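Side-chain contacts in cleavage stimulation factor 77 (Encephalitozoon cuniculi, PDB 2UY1), which probably takes part in 3'-end processing of pre-mRNA and may bind mRNA: residues B[244-247]-B[248-252]; B[321-324]-B[325-329]; B[356-359]-B[360-364]; B[405-408]-B[409-413]. All blocks are in the same frame, centred on the assembly; numbering follows the deposited sequence.

Contact 1 of 4, residues B[244-247]-B[248-252]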
loop_
_atom_site.group_PDB
_atom_site.type_symbol
_atom_site.label_atom_id
_atom_site.label_comp_id
_atom_site.label_asym_id
_atom_site.label_seq_id
_atom_site.Cartn_x
_atom_site.Cartn_y
_atom_site.Cartn_z
ATOM N N ASP B 244 18.785 26.231 -8.755
ATOM C CA ASP B 244 19.650 25.380 -7.967
ATOM C C ASP B 244 19.704 23.840 -8.253
ATOM O O ASP B 244 20.789 23.248 -8.232
ATOM C CB ASP B 244 19.334 25.653 -6.490
ATOM C CG ASP B 244 20.575 25.979 -5.692
ATOM O OD1 ASP B 244 21.378 26.825 -6.191
ATOM O OD2 ASP B 244 20.740 25.382 -4.585
ATOM N N GLY B 245 18.566 23.197 -8.482
ATOM C CA GLY B 245 18.493 21.708 -8.601
ATOM C C GLY B 245 19.228 20.968 -9.735
ATOM O O GLY B 245 19.754 21.582 -10.681
ATOM N N MET B 246 19.283 19.636 -9.611
ATOM C CA MET B 246 19.705 18.717 -10.675
ATOM C C MET B 246 18.771 18.652 -11.920
ATOM O O MET B 246 19.247 18.400 -13.001
ATOM C CB MET B 246 19.870 17.322 -10.055
ATOM C CG MET B 246 20.205 16.143 -10.979
ATOM S SD MET B 246 20.985 14.870 -9.985
ATOM C CE MET B 246 22.545 15.714 -9.686
ATOM N N PHE B 247 17.452 18.842 -11.760
ATOM C CA PHE B 247 16.482 18.712 -12.897
ATOM C C PHE B 247 16.942 19.368 -14.233
ATOM O O PHE B 247 16.961 18.718 -15.296
ATOM C CB PHE B 247 15.063 19.242 -12.518
ATOM C CG PHE B 247 14.076 19.177 -13.648
ATOM C CD1 PHE B 247 13.219 18.051 -13.794
ATOM C CD2 PHE B 247 14.007 20.191 -14.606
ATOM C CE1 PHE B 247 12.322 17.990 -14.847
ATOM C CE2 PHE B 247 13.127 20.122 -15.676
ATOM C CZ PHE B 247 12.276 19.009 -15.810
ATOM N N LEU B 248 17.242 20.670 -14.177
ATOM C CA LEU B 248 17.521 21.436 -15.397
ATOM C C LEU B 248 18.783 20.988 -16.079
ATOM O O LEU B 248 18.881 21.117 -17.284
ATOM C CB LEU B 248 17.581 22.971 -15.132
ATOM C CG LEU B 248 16.312 23.805 -15.192
ATOM C CD1 LEU B 248 16.699 25.275 -15.076
ATOM C CD2 LEU B 248 15.516 23.634 -16.455
ATOM N N SER B 249 19.750 20.452 -15.321
ATOM C CA SER B 249 20.960 19.869 -15.935
ATOM C C SER B 249 20.686 18.549 -16.629
ATOM O O SER B 249 21.276 18.271 -17.688
ATOM C CB SER B 249 22.094 19.732 -14.911
ATOM O OG SER B 249 22.430 21.029 -14.366
ATOM N N LEU B 250 19.820 17.723 -16.026
ATOM C CA LEU B 250 19.399 16.463 -16.632
ATOM C C LEU B 250 18.612 16.656 -17.926
ATOM O O LEU B 250 18.827 15.933 -18.926
ATOM C CB LEU B 250 18.603 15.597 -15.613
ATOM C CG LEU B 250 19.302 15.122 -14.333
ATOM C CD1 LEU B 250 18.492 14.024 -13.648
ATOM C CD2 LEU B 250 20.680 14.588 -14.598
ATOM N N TYR B 251 17.689 17.623 -17.896
ATOM C CA TYR B 251 16.967 18.052 -19.067
ATOM C C TYR B 251 17.892 18.684 -20.152
ATOM O O TYR B 251 17.816 18.380 -21.337
ATOM C CB TYR B 251 15.931 19.048 -18.595
ATOM C CG TYR B 251 15.107 19.745 -19.663
ATOM C CD1 TYR B 251 13.925 19.143 -20.162
ATOM C CD2 TYR B 251 15.439 21.022 -20.120
ATOM C CE1 TYR B 251 13.128 19.787 -21.118
ATOM C CE2 TYR B 251 14.611 21.673 -21.107
ATOM C CZ TYR B 251 13.471 21.049 -21.576
ATOM O OH TYR B 251 12.657 21.670 -22.511
ATOM N N TYR B 252 18.759 19.583 -19.736
ATOM C CA TYR B 252 19.861 20.058 -20.615
ATOM C C TYR B 252 20.679 18.899 -21.229
ATOM O O TYR B 252 20.788 18.800 -22.420
ATOM C CB TYR B 252 20.762 21.003 -19.785
ATOM C CG TYR B 252 21.801 21.811 -20.603
ATOM C CD1 TYR B 252 21.398 22.770 -21.540
ATOM C CD2 TYR B 252 23.176 21.629 -20.391
ATOM C CE1 TYR B 252 22.368 23.501 -22.294
ATOM C CE2 TYR B 252 24.146 22.347 -21.119
ATOM C CZ TYR B 252 23.742 23.282 -22.068
ATOM O OH TYR B 252 24.726 24.022 -22.782
#

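Contact 2 of 4, residues B[321-324]-B[325-329]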
loop_
_atom_site.group_PDB
_atom_site.type_symbol
_atom_site.label_atom_id
_atom_site.label_comp_id
_atom_site.label_asym_id
_atom_site.label_seq_id
_atom_site.Cartn_x
_atom_site.Cartn_y
_atom_site.Cartn_z
ATOM N N VAL B 321 21.681 1.419 -9.562
ATOM C CA VAL B 321 22.267 1.563 -10.892
ATOM C C VAL B 321 22.307 0.179 -11.489
ATOM O O VAL B 321 22.063 0.015 -12.652
ATOM C CB VAL B 321 23.725 2.246 -10.833
ATOM C CG1 VAL B 321 24.452 2.243 -12.232
ATOM C CG2 VAL B 321 23.592 3.643 -10.362
ATOM N N PHE B 322 22.510 -0.814 -10.633
ATOM C CA PHE B 322 22.475 -2.218 -11.045
ATOM C C PHE B 322 21.068 -2.654 -11.398
ATOM O O PHE B 322 20.902 -3.399 -12.325
ATOM C CB PHE B 322 22.948 -3.125 -9.904
ATOM C CG PHE B 322 24.425 -2.993 -9.552
ATOM C CD1 PHE B 322 25.380 -3.727 -10.233
ATOM C CD2 PHE B 322 24.832 -2.143 -8.521
ATOM C CE1 PHE B 322 26.743 -3.630 -9.896
ATOM C CE2 PHE B 322 26.192 -2.039 -8.163
ATOM C CZ PHE B 322 27.143 -2.810 -8.845
ATOM N N ILE B 323 20.080 -2.294 -10.567
ATOM C CA ILE B 323 18.672 -2.607 -10.786
ATOM C C ILE B 323 18.170 -1.917 -12.051
ATOM O O ILE B 323 17.456 -2.506 -12.856
ATOM C CB ILE B 323 17.794 -2.124 -9.594
ATOM C CG1 ILE B 323 18.241 -2.711 -8.243
ATOM C CG2 ILE B 323 16.286 -2.305 -9.870
ATOM C CD1 ILE B 323 17.446 -2.096 -7.024
ATOM N N TYR B 324 18.539 -0.644 -12.234
ATOM C CA TYR B 324 18.206 0.024 -13.489
ATOM C C TYR B 324 18.786 -0.676 -14.721
ATOM O O TYR B 324 18.086 -0.850 -15.723
ATOM C CB TYR B 324 18.662 1.464 -13.409
ATOM C CG TYR B 324 18.732 2.125 -14.731
ATOM C CD1 TYR B 324 17.593 2.702 -15.324
ATOM C CD2 TYR B 324 19.950 2.167 -15.416
ATOM C CE1 TYR B 324 17.702 3.277 -16.560
ATOM C CE2 TYR B 324 20.067 2.736 -16.638
ATOM C CZ TYR B 324 18.969 3.302 -17.205
ATOM O OH TYR B 324 19.141 3.885 -18.441
ATOM N N CYS B 325 20.059 -1.073 -14.678
ATOM C CA CYS B 325 20.692 -1.756 -15.854
ATOM C C CYS B 325 20.091 -3.102 -16.139
ATOM O O CYS B 325 20.091 -3.550 -17.304
ATOM C CB CYS B 325 22.203 -1.975 -15.668
ATOM S SG CYS B 325 23.133 -0.416 -15.799
ATOM N N ALA B 326 19.694 -3.808 -15.075
ATOM C CA ALA B 326 19.068 -5.138 -15.252
ATOM C C ALA B 326 17.707 -4.999 -15.962
ATOM O O ALA B 326 17.327 -5.791 -16.884
ATOM C CB ALA B 326 18.938 -5.843 -13.917
ATOM N N PHE B 327 16.985 -3.955 -15.565
ATOM C CA PHE B 327 15.700 -3.660 -16.176
ATOM C C PHE B 327 15.869 -3.183 -17.624
ATOM O O PHE B 327 15.089 -3.485 -18.453
ATOM C CB PHE B 327 14.968 -2.560 -15.445
ATOM C CG PHE B 327 14.368 -2.929 -14.094
ATOM C CD1 PHE B 327 14.167 -4.246 -13.676
ATOM C CD2 PHE B 327 13.883 -1.883 -13.283
ATOM C CE1 PHE B 327 13.552 -4.525 -12.450
ATOM C CE2 PHE B 327 13.267 -2.158 -12.030
ATOM C CZ PHE B 327 13.138 -3.474 -11.602
ATOM N N ILE B 328 16.807 -2.306 -17.915
ATOM C CA ILE B 328 17.016 -2.015 -19.344
ATOM C C ILE B 328 17.343 -3.303 -20.148
ATOM O O ILE B 328 16.928 -3.410 -21.281
ATOM C CB ILE B 328 18.204 -1.100 -19.574
ATOM C CG1 ILE B 328 18.012 0.285 -18.920
ATOM C CG2 ILE B 328 18.520 -1.061 -21.065
ATOM C CD1 ILE B 328 16.751 1.004 -19.289
ATOM N N GLU B 329 18.114 -4.212 -19.576
ATOM C CA GLU B 329 18.631 -5.296 -20.358
ATOM C C GLU B 329 17.476 -6.205 -20.585
ATOM O O GLU B 329 17.285 -6.658 -21.676
ATOM C CB GLU B 329 19.800 -6.042 -19.708
ATOM C CG GLU B 329 21.113 -5.296 -19.772
ATOM C CD GLU B 329 21.831 -5.374 -21.159
ATOM O OE1 GLU B 329 21.424 -6.111 -22.086
ATOM O OE2 GLU B 329 22.861 -4.683 -21.290
#

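Contact 3 of 4, residues B[356-359]-B[360-364]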
loop_
_atom_site.group_PDB
_atom_site.type_symbol
_atom_site.label_atom_id
_atom_site.label_comp_id
_atom_site.label_asym_id
_atom_site.label_seq_id
_atom_site.Cartn_x
_atom_site.Cartn_y
_atom_site.Cartn_z
ATOM N N LEU B 356 17.792 -4.180 -3.198
ATOM C CA LEU B 356 18.199 -5.045 -4.318
ATOM C C LEU B 356 17.634 -6.468 -4.110
ATOM O O LEU B 356 17.323 -7.183 -5.076
ATOM C CB LEU B 356 19.745 -5.061 -4.339
ATOM C CG LEU B 356 20.872 -5.261 -5.360
ATOM C CD1 LEU B 356 20.695 -4.630 -6.730
ATOM C CD2 LEU B 356 22.070 -4.593 -4.724
ATOM N N LYS B 357 17.637 -6.925 -2.852
ATOM C CA LYS B 357 17.147 -8.260 -2.526
ATOM C C LYS B 357 15.665 -8.432 -2.926
ATOM O O LYS B 357 15.293 -9.395 -3.649
ATOM C CB LYS B 357 17.369 -8.569 -1.056
ATOM C CG LYS B 357 18.835 -8.752 -0.652
ATOM C CD LYS B 357 18.953 -9.045 0.876
ATOM C CE LYS B 357 20.419 -8.778 1.385
ATOM N NZ LYS B 357 20.376 -8.440 2.880
ATOM N N GLU B 358 14.848 -7.468 -2.534
ATOM C CA GLU B 358 13.422 -7.447 -2.858
ATOM C C GLU B 358 13.114 -7.225 -4.322
ATOM O O GLU B 358 12.245 -7.901 -4.866
ATOM C CB GLU B 358 12.665 -6.427 -1.989
ATOM C CG GLU B 358 11.138 -6.323 -2.274
ATOM C CD GLU B 358 10.367 -5.504 -1.230
ATOM O OE1 GLU B 358 10.332 -5.860 -0.015
ATOM O OE2 GLU B 358 9.703 -4.533 -1.644
ATOM N N GLU B 359 13.809 -6.262 -4.949
ATOM C CA GLU B 359 13.564 -5.936 -6.333
ATOM C C GLU B 359 14.053 -7.047 -7.213
ATOM O O GLU B 359 13.455 -7.222 -8.222
ATOM C CB GLU B 359 14.234 -4.617 -6.764
ATOM C CG GLU B 359 13.635 -3.322 -6.194
ATOM C CD GLU B 359 12.204 -3.021 -6.660
ATOM O OE1 GLU B 359 11.913 -3.343 -7.813
ATOM O OE2 GLU B 359 11.372 -2.468 -5.878
ATOM N N PHE B 360 15.128 -7.762 -6.823
ATOM C CA PHE B 360 15.638 -8.950 -7.558
ATOM C C PHE B 360 14.632 -10.102 -7.443
ATOM O O PHE B 360 14.341 -10.714 -8.425
ATOM C CB PHE B 360 16.962 -9.440 -6.945
ATOM C CG PHE B 360 17.739 -10.484 -7.762
ATOM C CD1 PHE B 360 17.361 -10.866 -9.027
ATOM C CD2 PHE B 360 18.930 -11.041 -7.226
ATOM C CE1 PHE B 360 18.084 -11.795 -9.758
ATOM C CE2 PHE B 360 19.644 -11.967 -7.931
ATOM C CZ PHE B 360 19.221 -12.371 -9.183
ATOM N N PHE B 361 14.180 -10.429 -6.238
ATOM C CA PHE B 361 13.245 -11.516 -6.095
ATOM C C PHE B 361 11.964 -11.261 -6.839
ATOM O O PHE B 361 11.473 -12.146 -7.520
ATOM C CB PHE B 361 12.996 -11.886 -4.633
ATOM C CG PHE B 361 11.849 -12.868 -4.464
ATOM C CD1 PHE B 361 11.987 -14.209 -4.921
ATOM C CD2 PHE B 361 10.632 -12.443 -3.926
ATOM C CE1 PHE B 361 10.906 -15.148 -4.847
ATOM C CE2 PHE B 361 9.539 -13.382 -3.819
ATOM C CZ PHE B 361 9.732 -14.752 -4.286
ATOM N N LEU B 362 11.427 -10.065 -6.741
ATOM C CA LEU B 362 10.072 -9.791 -7.271
ATOM C C LEU B 362 10.107 -9.653 -8.780
ATOM O O LEU B 362 9.140 -9.951 -9.489
ATOM C CB LEU B 362 9.457 -8.537 -6.662
ATOM C CG LEU B 362 9.092 -8.578 -5.161
ATOM C CD1 LEU B 362 8.652 -7.204 -4.736
ATOM C CD2 LEU B 362 7.999 -9.647 -4.753
ATOM N N PHE B 363 11.256 -9.180 -9.267
ATOM C CA PHE B 363 11.538 -9.172 -10.693
ATOM C C PHE B 363 11.565 -10.619 -11.178
ATOM O O PHE B 363 11.018 -10.950 -12.199
ATOM C CB PHE B 363 12.923 -8.566 -10.980
ATOM C CG PHE B 363 13.391 -8.799 -12.398
ATOM C CD1 PHE B 363 12.857 -8.047 -13.465
ATOM C CD2 PHE B 363 14.375 -9.726 -12.677
ATOM C CE1 PHE B 363 13.294 -8.272 -14.796
ATOM C CE2 PHE B 363 14.800 -9.977 -14.006
ATOM C CZ PHE B 363 14.252 -9.254 -15.067
ATOM N N LEU B 364 12.283 -11.506 -10.516
ATOM C CA LEU B 364 12.296 -12.886 -11.094
ATOM C C LEU B 364 10.872 -13.534 -11.056
ATOM O O LEU B 364 10.452 -14.288 -11.931
ATOM C CB LEU B 364 13.299 -13.754 -10.315
ATOM C CG LEU B 364 14.785 -13.391 -10.497
ATOM C CD1 LEU B 364 15.639 -14.263 -9.574
ATOM C CD2 LEU B 364 15.235 -13.590 -11.970
#

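Contact 4 of 4, residues B[405-408]-B[409-413]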
loop_
_atom_site.group_PDB
_atom_site.type_symbol
_atom_site.label_atom_id
_atom_site.label_comp_id
_atom_site.label_asym_id
_atom_site.label_seq_id
_atom_site.Cartn_x
_atom_site.Cartn_y
_atom_site.Cartn_z
ATOM N N GLU B 405 4.059 -24.868 4.411
ATOM C CA GLU B 405 5.446 -24.726 4.899
ATOM C C GLU B 405 5.940 -23.271 4.842
ATOM O O GLU B 405 6.500 -22.765 5.801
ATOM C CB GLU B 405 6.410 -25.625 4.135
ATOM C CG GLU B 405 6.436 -27.129 4.604
ATOM C CD GLU B 405 7.133 -28.079 3.609
ATOM O OE1 GLU B 405 7.695 -27.643 2.581
ATOM O OE2 GLU B 405 7.091 -29.278 3.835
ATOM N N LEU B 406 5.709 -22.567 3.745
ATOM C CA LEU B 406 6.033 -21.131 3.669
ATOM C C LEU B 406 5.270 -20.228 4.681
ATOM O O LEU B 406 5.847 -19.263 5.175
ATOM C CB LEU B 406 5.741 -20.589 2.275
ATOM C CG LEU B 406 6.560 -21.166 1.132
ATOM C CD1 LEU B 406 5.971 -20.684 -0.195
ATOM C CD2 LEU B 406 8.019 -20.698 1.291
ATOM N N VAL B 407 3.986 -20.465 4.893
ATOM C CA VAL B 407 3.252 -19.892 6.036
ATOM C C VAL B 407 3.909 -20.232 7.404
ATOM O O VAL B 407 4.170 -19.347 8.194
ATOM C CB VAL B 407 1.753 -20.302 6.051
ATOM C CG1 VAL B 407 1.075 -19.689 7.316
ATOM C CG2 VAL B 407 1.045 -19.843 4.734
ATOM N N ASP B 408 4.224 -21.495 7.663
ATOM C CA ASP B 408 4.901 -21.853 8.942
ATOM C C ASP B 408 6.156 -21.024 9.046
ATOM O O ASP B 408 6.454 -20.413 10.106
ATOM C CB ASP B 408 5.393 -23.301 9.008
ATOM C CG ASP B 408 4.306 -24.315 9.213
ATOM O OD1 ASP B 408 3.247 -23.937 9.738
ATOM O OD2 ASP B 408 4.532 -25.505 8.824
ATOM N N GLN B 409 6.949 -21.067 7.983
ATOM C CA GLN B 409 8.216 -20.282 7.901
ATOM C C GLN B 409 8.110 -18.762 8.101
ATOM O O GLN B 409 8.922 -18.192 8.788
ATOM C CB GLN B 409 8.977 -20.578 6.596
ATOM C CG GLN B 409 9.780 -21.913 6.545
ATOM C CD GLN B 409 10.057 -22.337 5.070
ATOM O OE1 GLN B 409 10.436 -21.512 4.276
ATOM N NE2 GLN B 409 9.841 -23.614 4.728
ATOM N N LYS B 410 7.139 -18.101 7.467
ATOM C CA LYS B 410 6.878 -16.708 7.758
ATOM C C LYS B 410 6.527 -16.480 9.264
ATOM O O LYS B 410 7.010 -15.535 9.846
ATOM C CB LYS B 410 5.764 -16.118 6.813
ATOM C CG LYS B 410 5.837 -14.641 6.720
ATOM C CD LYS B 410 4.554 -13.929 6.333
ATOM C CE LYS B 410 4.861 -12.410 6.526
ATOM N NZ LYS B 410 3.665 -11.579 6.347
ATOM N N MET B 411 5.639 -17.295 9.863
ATOM C CA MET B 411 5.276 -17.108 11.309
ATOM C C MET B 411 6.453 -17.298 12.245
ATOM O O MET B 411 6.561 -16.549 13.257
ATOM C CB MET B 411 4.105 -18.002 11.754
ATOM C CG MET B 411 2.840 -17.875 10.901
ATOM S SD MET B 411 2.183 -16.188 10.920
ATOM C CE MET B 411 2.838 -15.516 9.394
ATOM N N ASP B 412 7.318 -18.274 11.923
ATOM C CA ASP B 412 8.611 -18.479 12.583
ATOM C C ASP B 412 9.534 -17.260 12.516
ATOM O O ASP B 412 10.177 -16.915 13.516
ATOM C CB ASP B 412 9.358 -19.692 12.018
ATOM C CG ASP B 412 8.645 -21.010 12.343
ATOM O OD1 ASP B 412 7.810 -20.990 13.277
ATOM O OD2 ASP B 412 8.864 -22.027 11.623
ATOM N N ALA B 413 9.617 -16.647 11.348
ATOM C CA ALA B 413 10.461 -15.493 11.112
ATOM C C ALA B 413 9.986 -14.248 11.866
ATOM O O ALA B 413 10.822 -13.492 12.338
ATOM C CB ALA B 413 10.564 -15.210 9.584
HETATM O O HOH W 1 9.598 -25.850 2.605
#

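Contact 1 of 4, residues B[244-247]-B[248-252]
Phe247 buries the most surface in this local contact, and much of it lies against the backbone of its own successor. With chi1 at 178°, its CG stands opposite the backbone N and next to the carbonyl carbon, which carries the ring forward along the helix. Ring atom CD2 thereby comes within 3.3 Å of Leu248 N, while CE2 lies 4.2 Å from Tyr251 CB, one turn further on. The Leu248 side chain keeps loosely to the same ring, its CD2 4.2 Å from Phe247 CD2. Met246 makes the tighter apolar contact: its CG meets the branch point of Leu250, CG to CG 3.6 Å, and the two side chains cross at a slant. Backbone bonds run between the same pairs, Met246-Leu250 and Phe247-Tyr251. Met246 O receives Leu250 N at 3.2 Å and, weakly, Ser249 N; Phe247 O receives Tyr251 N at 2.9 Å, almost straight at 172°. From outside, Glu213 OE1 accepts the N-H of Leu248, Phe446 meets the Phe247 ring edge-to-face, and Leu288 of helix 282-300 touches both Met246 and Leu250. The bonds from Leu250 N and Tyr251 N mark the opening turn of helix 247-255, buried among the stacked helices of a HAT (half-a-TPR) repeat array.

Contact 2 of 4, residues B[321-324]-B[325-329]
Two i to i+4 aromatic-aliphatic pairs, Ile323 with Phe327 and Tyr324 with Ile328, line a buried alpha-helical turn of helix 319-333, within the helical repeat array. In the second pair the aliphatic branch belongs to the later residue: Ile328 CG1 lies over one face of the Tyr324 ring, 3.9 Å from its centroid and 23° off the normal, displaced toward the rim so that CZ is the nearest ring atom at 3.6 Å. In the first pair the order is reversed. The CG2 methyl of Ile323 sits 4.0 Å from the Phe327 centroid, 25° off the normal, and Ile323 O lies 3.4 Å above one face of the same ring. Tyr324 reaches its partner because chi1 of 164° sets CG away from the backbone N. Cys325 SG touches the tyrosine ring obliquely, 4.1 Å from Tyr324 CD2, in a sulfur-aromatic contact. Straightest of the four backbone bonds is Ile328 N to Tyr324 O, 2.9 Å long. Phe305 of helix 302-311 packs on Tyr324 and Cys325, and an apolar side chain of the other protein chain packs on Ile328. The backbone bonds set the spacing; between the paired side chains the attraction is CH-pi and dispersive, and no charged pair across the turn contributes.

Contact 3 of 4, residues B[356-359]-B[360-364]
Leu356 O accepts the amide of Phe360 at 2.9 Å, and the next three pairs repeat this i to i+4 bond: Phe361 N to Lys357 O, Leu362 N to Glu358 O and Phe363 N to Glu359 O. Together they define a regular alpha-helical stretch of about two turns in helix 354-367, one of the helices packed in series in this HAT-repeat fold. The donors differ in how far they stand out of the carbonyl plane. The first and last lie well off it, 38° at Leu356 O and 42° at Glu359 O, whereas the middle two are tilted less.

Among the side chains, Glu358 and Leu362 make the one close contact across the turn. They lie alongside each other and point the same way, so that the methylene CG of the glutamate rests 3.6 Å from Leu362 CD1. The Glu358 chain is extended beyond CG, which leads its carboxylate away from the leucine to Thr383, whose OG1 bonds to OE1; Arg385 offers OE2 a long, weak ion pair. The aromatic residues touch the earlier segment mainly through CB, and their rings lead off to neighbouring helices. Phe360 meets Phe343 with ring planes about 10° apart, Phe363 meets Tyr330 edge-to-face, and Phe361 reaches Phe377. What remains within the turn is contact with carbonyl oxygens: Leu362 CG lies 3.2 Å from Glu358 O, Phe363 CB 3.1 Å from Glu359 O, and Phe360 CB 3.0 Å from Leu356 O.

Contact 4 of 4, residues B[405-408]-B[409-413]
Gln409 lies back against the turn that precedes it, starting from CB, which is 3.4 Å from Glu405 O. That same oxygen accepts the Gln409 backbone N-H at 2.8 Å, with an angle of 171°. A chi1 of -78° places CG beside the backbone N, and the chain therefore runs back past the carbonyl, CG standing 3.5 Å from Glu405 O and CD slightly farther off. At the amide the two ends part company. OE1 faces the apolar CD2 of Leu406 at 3.9 Å, whereas NE2 lies 3.6 Å from Glu405 O and gives a weak hydrogen bond to a water. This water donates to Glu405 OE1 at 2.6 Å, forming an i to i+4 bridge between the two polar side chains on the exposed side of helix 400-415, which packs against helix 384-397 as part of the helical repeat fold. Trp387 of that helix touches both Gln409 and the buried Lys410, and Lys410 NZ forms a salt bridge with Asp388. Round the helix, Val407 and Met411 make a loose apolar contact, CG1 to CG 4.4 Å, while Met411 CG sits closer, 3.4 Å, to Val407 O. Both residues also pack on the other protein chain of the assembly, and a basic side chain of that other chain forms an intermolecular salt bridge with Asp408 OD1.

Contacts 2 and 3 are direct neighbours, their centres about 12 Å apart: Ile323 CG1 meets Leu356 CD1 at 3.5 Å, and Phe327 CE1 lies 3.7 Å from Phe363 CD1. Helices 319-333 and 354-367 thus pack on each other through the residues that also form the local turns. The other contacts are separate. Contact 1 is about 22 Å from contact 2 between centres and contact 4 about 20 Å from contact 3, and the centres of contacts 1 and 4 are about 47 Å apart. All follow in chain order, consistent with an elongated helical array. Contact 1 lies nearest the chain centre, while contacts 2 and 4 also touch the other protein chain.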